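Pyrroline carboxylate reductase (Plasmodium falciparum, PDB 2RCY) catalyses the NAD(P)H-dependent reduction of 1-pyrroline-5-carboxylate to proline, the last step of proline biosynthesis. Local coordinates at the interface of chains A and B. Numbering follows the deposited sequence. Chains: chain A/B, Pyrroline carboxylate reductase.

Contact 1: the interface of chains A and B. Residues chain A 176, 179-180, 183, 237; chain B 172, 246-247, 250.
Helix 169-186 of chain A lies against helix 242-260 of chain B, where A:Leu180 meets B:Val246 and B:Val250, and A:Ala183 meets B:Val250; alongside, helix 229-239 of A touches helix 169-186 of B. B:Val246 has more surface hidden by the partner than any other residue of the patch and works as a fork. With its CG1 anti to the backbone N (chi1 173°), that methyl lies 3.8 Å from A:Leu180 CD2 and also meets CB of A:Ser179. Its CG2 branch points instead to the CD1 and CE1 side of the A:Phe176 ring, 4.0 Å from CD1. A:Leu180 CD1 lies 3.6 Å above one face of this ring, toward its rim, and may limit how the ring turns. A turn further on, B:Val250 straddles the methyl of A:Ala183, CB to CB at 3.8 Å, a fit that the small alanine permits. B:Met247, a selenomethionine, runs past A:Ser179 and bends at chi3 (74°) to bring its terminal methyl CE beside the backbone N and CA of A:Ala183. At the other end A:Leu237 CD1 sits 3.6 Å from CD2 of the B:Tyr172 ring, the side chains at roughly a right angle. The patch belongs to the C-terminal helical dimerisation region, where helices of the two subunits interlock.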
loop_
_atom_site.group_PDB
_atom_site.type_symbol
_atom_site.label_atom_id
_atom_site.label_comp_id
_atom_site.label_asym_id
_atom_site.label_seq_id
_atom_site.Cartn_x
_atom_site.Cartn_y
_atom_site.Cartn_z
ATOM N N PHE A 176 -2.731 3.832 23.209
ATOM C CA PHE A 176 -2.909 2.383 23.295
ATOM C C PHE A 176 -4.161 2.061 24.117
ATOM O O PHE A 176 -5.043 1.337 23.653
ATOM C CB PHE A 176 -1.659 1.749 23.918
ATOM C CG PHE A 176 -1.627 0.243 23.865
ATOM C CD1 PHE A 176 -1.591 -0.430 22.649
ATOM C CD2 PHE A 176 -1.585 -0.499 25.041
ATOM C CE1 PHE A 176 -1.545 -1.820 22.604
ATOM C CE2 PHE A 176 -1.533 -1.892 25.007
ATOM C CZ PHE A 176 -1.515 -2.552 23.784
ATOM N N SER A 179 -7.256 3.212 22.264
ATOM C CA SER A 179 -7.610 2.326 21.152
ATOM C C SER A 179 -8.266 1.029 21.624
ATOM O O SER A 179 -9.193 0.527 20.986
ATOM C CB SER A 179 -6.374 2.003 20.308
ATOM O OG SER A 179 -5.645 3.173 19.996
ATOM N N LEU A 180 -7.775 0.490 22.738
ATOM C CA LEU A 180 -8.313 -0.745 23.305
ATOM C C LEU A 180 -9.745 -0.566 23.806
ATOM O O LEU A 180 -10.595 -1.433 23.584
ATOM C CB LEU A 180 -7.407 -1.269 24.423
ATOM C CG LEU A 180 -6.082 -1.929 24.028
ATOM C CD1 LEU A 180 -5.126 -1.927 25.203
ATOM C CD2 LEU A 180 -6.293 -3.347 23.506
ATOM N N ALA A 183 -12.158 -0.273 20.804
ATOM C CA ALA A 183 -12.398 -1.603 20.257
ATOM C C ALA A 183 -13.481 -2.330 21.053
ATOM O O ALA A 183 -14.315 -3.035 20.480
ATOM C CB ALA A 183 -11.108 -2.406 20.245
ATOM N N LEU A 237 -1.946 -8.054 14.310
ATOM C CA LEU A 237 -0.945 -7.050 14.685
ATOM C C LEU A 237 0.303 -7.136 13.811
ATOM O O LEU A 237 0.920 -6.116 13.500
ATOM C CB LEU A 237 -0.552 -7.191 16.160
ATOM C CG LEU A 237 -1.527 -6.746 17.254
ATOM C CD1 LEU A 237 -0.957 -7.084 18.622
ATOM C CD2 LEU A 237 -1.853 -5.257 17.170
ATOM N N TYR B 172 -1.060 -8.473 23.581
ATOM C CA TYR B 172 -0.974 -7.178 22.903
ATOM C C TYR B 172 -0.039 -6.247 23.666
ATOM O O TYR B 172 0.780 -5.551 23.060
ATOM C CB TYR B 172 -2.352 -6.517 22.760
ATOM C CG TYR B 172 -3.445 -7.395 22.189
ATOM C CD1 TYR B 172 -4.755 -7.288 22.654
ATOM C CD2 TYR B 172 -3.178 -8.329 21.186
ATOM C CE1 TYR B 172 -5.767 -8.087 22.137
ATOM C CE2 TYR B 172 -4.182 -9.134 20.666
ATOM C CZ TYR B 172 -5.472 -9.007 21.145
ATOM O OH TYR B 172 -6.466 -9.803 20.632
ATOM N N VAL B 246 -4.619 -1.650 16.507
ATOM C CA VAL B 246 -5.009 -2.191 17.806
ATOM C C VAL B 246 -6.470 -2.648 17.781
ATOM O O VAL B 246 -6.786 -3.745 18.244
ATOM C CB VAL B 246 -4.766 -1.159 18.946
ATOM C CG1 VAL B 246 -5.334 -1.654 20.270
ATOM C CG2 VAL B 246 -3.279 -0.861 19.091
HETATM N N MSE B 247 -7.343 -1.811 17.223
HETATM C CA MSE B 247 -8.778 -2.103 17.139
HETATM C C MSE B 247 -9.101 -3.272 16.210
HETATM O O MSE B 247 -10.022 -4.043 16.480
HETATM C CB MSE B 247 -9.557 -0.862 16.703
HETATM C CG MSE B 247 -9.589 0.246 17.735
HETATM SE SE MSE B 247 -10.523 1.821 17.085
HETATM C CE MSE B 247 -12.358 1.158 17.187
ATOM N N VAL B 250 -8.098 -6.629 18.059
ATOM C CA VAL B 250 -9.109 -7.004 19.042
ATOM C C VAL B 250 -10.329 -7.604 18.341
ATOM O O VAL B 250 -10.848 -8.640 18.764
ATOM C CB VAL B 250 -9.517 -5.794 19.928
ATOM C CG1 VAL B 250 -10.678 -6.150 20.844
ATOM C CG2 VAL B 250 -8.332 -5.308 20.755
#

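Contact 2: the interface of chains A and B. Residues chain A 205-206, 209, 216; chain B 173-174, 177, 195, 199.
A:Val209 packs against B:Leu199, B:Ile177 and B:Tyr174 in the all-helical dimerisation domain of the pyrroline-5-carboxylate reductase family. It buries more surface than any other residue here, and its two methyls serve different helices of chain B. CG1, anti to the backbone N at chi1 -179°, reaches helix 191-211, where it lies 3.8 Å from B:Leu199 CD1 and almost as near to CD2. CG2 faces helix 169-186, 3.9 Å from CE1 of the B:Tyr174 ring and 4.0 Å from CD1 of B:Ile177. B:Leu199 thus embraces the valine with both branches, its CD2 touching CB as well, while the same branch also reaches CG1 of A:Val206, one turn earlier on the A helix. B:Ile177 spans two elements of chain A: its CD1 end reaches A:Val209 on helix 191-211, and its CG2 branch lies 3.8 Å from A:Val216 CG1 at the start of helix 216-223. B:Tyr174 and A:Val209 lie alongside each other, pointing opposite ways; the tyrosine ring points across helix 191-211, bringing CE1 3.3 Å from the backbone O of A:Ser205. The CB of that serine also meets B:Val173 CG1 at 3.7 Å. At the far margin B:Lys195 bends at chi3 (80°), and its aliphatic CD stays 4.3 Å from A:Val209 CG1, a looser apolar cover.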
loop_
_atom_site.group_PDB
_atom_site.type_symbol
_atom_site.label_atom_id
_atom_site.label_comp_id
_atom_site.label_asym_id
_atom_site.label_seq_id
_atom_site.Cartn_x
_atom_site.Cartn_y
_atom_site.Cartn_z
ATOM N N SER A 205 -0.043 -7.319 33.109
ATOM C CA SER A 205 1.002 -7.623 32.130
ATOM C C SER A 205 2.359 -7.046 32.530
ATOM O O SER A 205 3.378 -7.729 32.428
ATOM C CB SER A 205 0.605 -7.114 30.744
ATOM O OG SER A 205 -0.617 -7.688 30.324
ATOM N N VAL A 206 2.361 -5.792 32.984
ATOM C CA VAL A 206 3.573 -5.121 33.464
ATOM C C VAL A 206 4.175 -5.870 34.656
ATOM O O VAL A 206 5.385 -6.103 34.706
ATOM C CB VAL A 206 3.295 -3.635 33.825
ATOM C CG1 VAL A 206 4.496 -2.993 34.510
ATOM C CG2 VAL A 206 2.926 -2.849 32.579
ATOM N N VAL A 209 6.001 -9.058 33.656
ATOM C CA VAL A 209 7.329 -8.772 33.110
ATOM C C VAL A 209 8.346 -8.549 34.233
ATOM O O VAL A 209 9.459 -9.077 34.188
ATOM C CB VAL A 209 7.311 -7.547 32.151
ATOM C CG1 VAL A 209 8.697 -7.286 31.570
ATOM C CG2 VAL A 209 6.306 -7.755 31.029
ATOM N N VAL A 216 9.897 -11.048 27.883
ATOM C CA VAL A 216 8.587 -10.570 27.408
ATOM C C VAL A 216 7.976 -11.412 26.289
ATOM O O VAL A 216 6.763 -11.614 26.255
ATOM C CB VAL A 216 8.624 -9.087 26.935
ATOM C CG1 VAL A 216 8.600 -8.147 28.114
ATOM C CG2 VAL A 216 9.834 -8.809 26.041
ATOM N N VAL B 173 -0.171 -6.245 24.994
ATOM C CA VAL B 173 0.667 -5.426 25.868
ATOM C C VAL B 173 2.120 -5.903 25.842
ATOM O O VAL B 173 3.033 -5.085 25.767
ATOM C CB VAL B 173 0.138 -5.391 27.332
ATOM C CG1 VAL B 173 0.949 -4.410 28.181
ATOM C CG2 VAL B 173 -1.337 -5.015 27.371
ATOM N N TYR B 174 2.330 -7.220 25.894
ATOM C CA TYR B 174 3.683 -7.782 25.838
ATOM C C TYR B 174 4.412 -7.371 24.565
ATOM O O TYR B 174 5.586 -7.001 24.616
ATOM C CB TYR B 174 3.679 -9.309 25.963
ATOM C CG TYR B 174 3.249 -9.846 27.313
ATOM C CD1 TYR B 174 3.612 -9.206 28.500
ATOM C CD2 TYR B 174 2.497 -11.014 27.402
ATOM C CE1 TYR B 174 3.216 -9.709 29.735
ATOM C CE2 TYR B 174 2.104 -11.523 28.624
ATOM C CZ TYR B 174 2.461 -10.872 29.786
ATOM O OH TYR B 174 2.054 -11.396 30.992
ATOM N N ILE B 177 5.211 -3.637 24.827
ATOM C CA ILE B 177 6.414 -3.515 25.657
ATOM C C ILE B 177 7.662 -3.929 24.868
ATOM O O ILE B 177 8.680 -3.231 24.888
ATOM C CB ILE B 177 6.288 -4.365 26.958
ATOM C CG1 ILE B 177 5.203 -3.788 27.874
ATOM C CG2 ILE B 177 7.620 -4.448 27.701
ATOM C CD1 ILE B 177 4.725 -4.737 28.966
ATOM N N LYS B 195 13.915 -1.578 29.163
ATOM C CA LYS B 195 12.850 -2.291 29.870
ATOM C C LYS B 195 12.353 -1.502 31.083
ATOM O O LYS B 195 11.148 -1.309 31.247
ATOM C CB LYS B 195 13.325 -3.685 30.293
ATOM C CG LYS B 195 12.217 -4.613 30.793
ATOM C CD LYS B 195 12.731 -6.026 31.057
ATOM C CE LYS B 195 13.455 -6.132 32.397
ATOM N NZ LYS B 195 14.011 -7.496 32.631
ATOM N N LEU B 199 8.490 -0.001 31.366
ATOM C CA LEU B 199 7.576 -0.518 32.387
ATOM C C LEU B 199 7.104 0.565 33.355
ATOM O O LEU B 199 5.949 0.560 33.775
ATOM C CB LEU B 199 8.209 -1.687 33.152
ATOM C CG LEU B 199 8.588 -2.955 32.373
ATOM C CD1 LEU B 199 9.341 -3.923 33.274
ATOM C CD2 LEU B 199 7.380 -3.640 31.736
#

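Contact 3: the interface of chains A and B. Residues chain A 201-202, 205, 223; chain B 115, 165-166, 169-170, 173.
A:Thr201 sets its methyl on the first turn of helix 169-186 of chain B, where B:Gly169 and B:Pro170 start the helix. This is the close part of the contact. CG2 of the threonine stands 3.5 Å from B:Pro170 N and 3.6 Å from its ring carbon CD, and the side-chain-free B:Gly169 lets the same methyl come to 3.7 Å from its CA. Placing CG2 anti to the backbone N (chi1 -60° to OG1) directs the methyl at the proline and turns the hydroxyl toward B:Ser166. One turn along, A:Ser205 gives its OG hydrogen to A:Thr201 O at 2.7 Å, with the donor tilted 24° from the carbonyl plane. Held in this way against its own helix, the hydroxyl oxygen sits obliquely off the CA–CB edge of B:Pro170. A:Ile202 meets the next turn of B at about a right angle, its CG1 3.8 Å from B:Val173 CG2. A:Ile223 also approaches the proline, but its modelled spacing is too short to be trusted. The side toward B:Asn115 and B:Ser166 is looser: apart from B:Ser166 CA near A:Thr201 OG1, little is hidden there, and B:Asn115 ND2 stays 4.1 Å from A:Thr201 OG1. Although its pairing with the proline is doubtful, A:Ile223 lines the NADP pocket, so this part of the dimer interface may couple subunit pairing to the cofactor site.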
loop_
_atom_site.group_PDB
_atom_site.type_symbol
_atom_site.label_atom_id
_atom_site.label_comp_id
_atom_site.label_asym_id
_atom_site.label_seq_id
_atom_site.Cartn_x
_atom_site.Cartn_y
_atom_site.Cartn_z
ATOM N N THR A 201 -5.787 -5.288 32.638
ATOM C CA THR A 201 -5.033 -6.158 31.737
ATOM C C THR A 201 -3.593 -5.667 31.573
ATOM O O THR A 201 -2.659 -6.471 31.535
ATOM C CB THR A 201 -5.725 -6.284 30.361
ATOM O OG1 THR A 201 -7.033 -6.841 30.536
ATOM C CG2 THR A 201 -4.936 -7.183 29.432
ATOM N N ILE A 202 -3.422 -4.350 31.487
ATOM C CA ILE A 202 -2.092 -3.750 31.358
ATOM C C ILE A 202 -1.314 -3.838 32.674
ATOM O O ILE A 202 -0.128 -4.180 32.674
ATOM C CB ILE A 202 -2.160 -2.284 30.857
ATOM C CG1 ILE A 202 -2.836 -2.220 29.483
ATOM C CG2 ILE A 202 -0.763 -1.684 30.775
ATOM C CD1 ILE A 202 -3.190 -0.820 29.023
ATOM N N SER A 205 -0.043 -7.319 33.109
ATOM C CA SER A 205 1.002 -7.623 32.130
ATOM C C SER A 205 2.359 -7.046 32.530
ATOM O O SER A 205 3.378 -7.729 32.428
ATOM C CB SER A 205 0.605 -7.114 30.744
ATOM O OG SER A 205 -0.617 -7.688 30.324
ATOM N N ILE A 223 0.586 -17.080 26.286
ATOM C CA ILE A 223 -0.816 -16.705 26.111
ATOM C C ILE A 223 -1.432 -17.313 24.846
ATOM O O ILE A 223 -2.645 -17.518 24.772
ATOM C CB ILE A 223 -0.978 -15.169 26.128
ATOM C CG1 ILE A 223 -0.628 -14.638 27.516
ATOM C CG2 ILE A 223 -2.400 -14.744 25.764
ATOM C CD1 ILE A 223 -0.557 -13.160 27.589
ATOM N N ASN B 115 -6.958 -14.477 32.562
ATOM C CA ASN B 115 -5.707 -14.202 31.862
ATOM C C ASN B 115 -4.513 -14.554 32.745
ATOM O O ASN B 115 -4.643 -14.620 33.970
ATOM C CB ASN B 115 -5.644 -12.750 31.358
ATOM C CG ASN B 115 -5.822 -11.724 32.465
ATOM O OD1 ASN B 115 -5.932 -12.065 33.641
ATOM N ND2 ASN B 115 -5.849 -10.454 32.086
ATOM N N ILE B 165 -10.196 -8.571 24.630
ATOM C CA ILE B 165 -9.503 -7.516 25.367
ATOM C C ILE B 165 -8.784 -8.052 26.606
ATOM O O ILE B 165 -7.591 -7.822 26.781
ATOM C CB ILE B 165 -10.469 -6.374 25.777
ATOM C CG1 ILE B 165 -11.067 -5.709 24.537
ATOM C CG2 ILE B 165 -9.751 -5.329 26.639
ATOM C CD1 ILE B 165 -12.311 -4.898 24.822
ATOM N N SER B 166 -9.516 -8.768 27.454
ATOM C CA SER B 166 -9.014 -9.188 28.761
ATOM C C SER B 166 -8.164 -10.462 28.696
ATOM O O SER B 166 -7.083 -10.520 29.284
ATOM C CB SER B 166 -10.185 -9.350 29.734
ATOM O OG SER B 166 -9.755 -9.762 31.015
ATOM N N GLY B 169 -5.579 -9.765 25.734
ATOM C CA GLY B 169 -4.957 -8.474 26.013
ATOM C C GLY B 169 -3.501 -8.452 26.436
ATOM O O GLY B 169 -2.742 -7.626 25.931
ATOM N N PRO B 170 -3.097 -9.339 27.374
ATOM C CA PRO B 170 -1.700 -9.300 27.808
ATOM C C PRO B 170 -0.708 -9.477 26.663
ATOM O O PRO B 170 0.338 -8.829 26.661
ATOM C CB PRO B 170 -1.605 -10.462 28.804
ATOM C CG PRO B 170 -2.987 -10.663 29.286
ATOM C CD PRO B 170 -3.854 -10.378 28.099
ATOM N N VAL B 173 -0.171 -6.245 24.994
ATOM C CA VAL B 173 0.667 -5.426 25.868
ATOM C C VAL B 173 2.120 -5.903 25.842
ATOM O O VAL B 173 3.033 -5.085 25.767
ATOM C CB VAL B 173 0.138 -5.391 27.332
ATOM C CG1 VAL B 173 0.949 -4.410 28.181
ATOM C CG2 VAL B 173 -1.337 -5.015 27.371
#

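The three contacts are parts of one two-fold symmetric dimer interface and recur with the chains exchanged. C-alpha centres lie about 16 Å apart for contacts 1 and 2, 11 Å for contacts 1 and 3, and 10 Å for contacts 2 and 3. Contacts 2 and 3 share A:Ser205 and B:Val173, and helix 169-186 of chain B runs through all three. Contact 1 adds the last helix, 242-260, whereas contacts 2 and 3 use successive turns of A helix 191-211. Together they bind two subunits of the deposited ten-subunit assembly, and contact 3 may extend this grip toward the cofactor site.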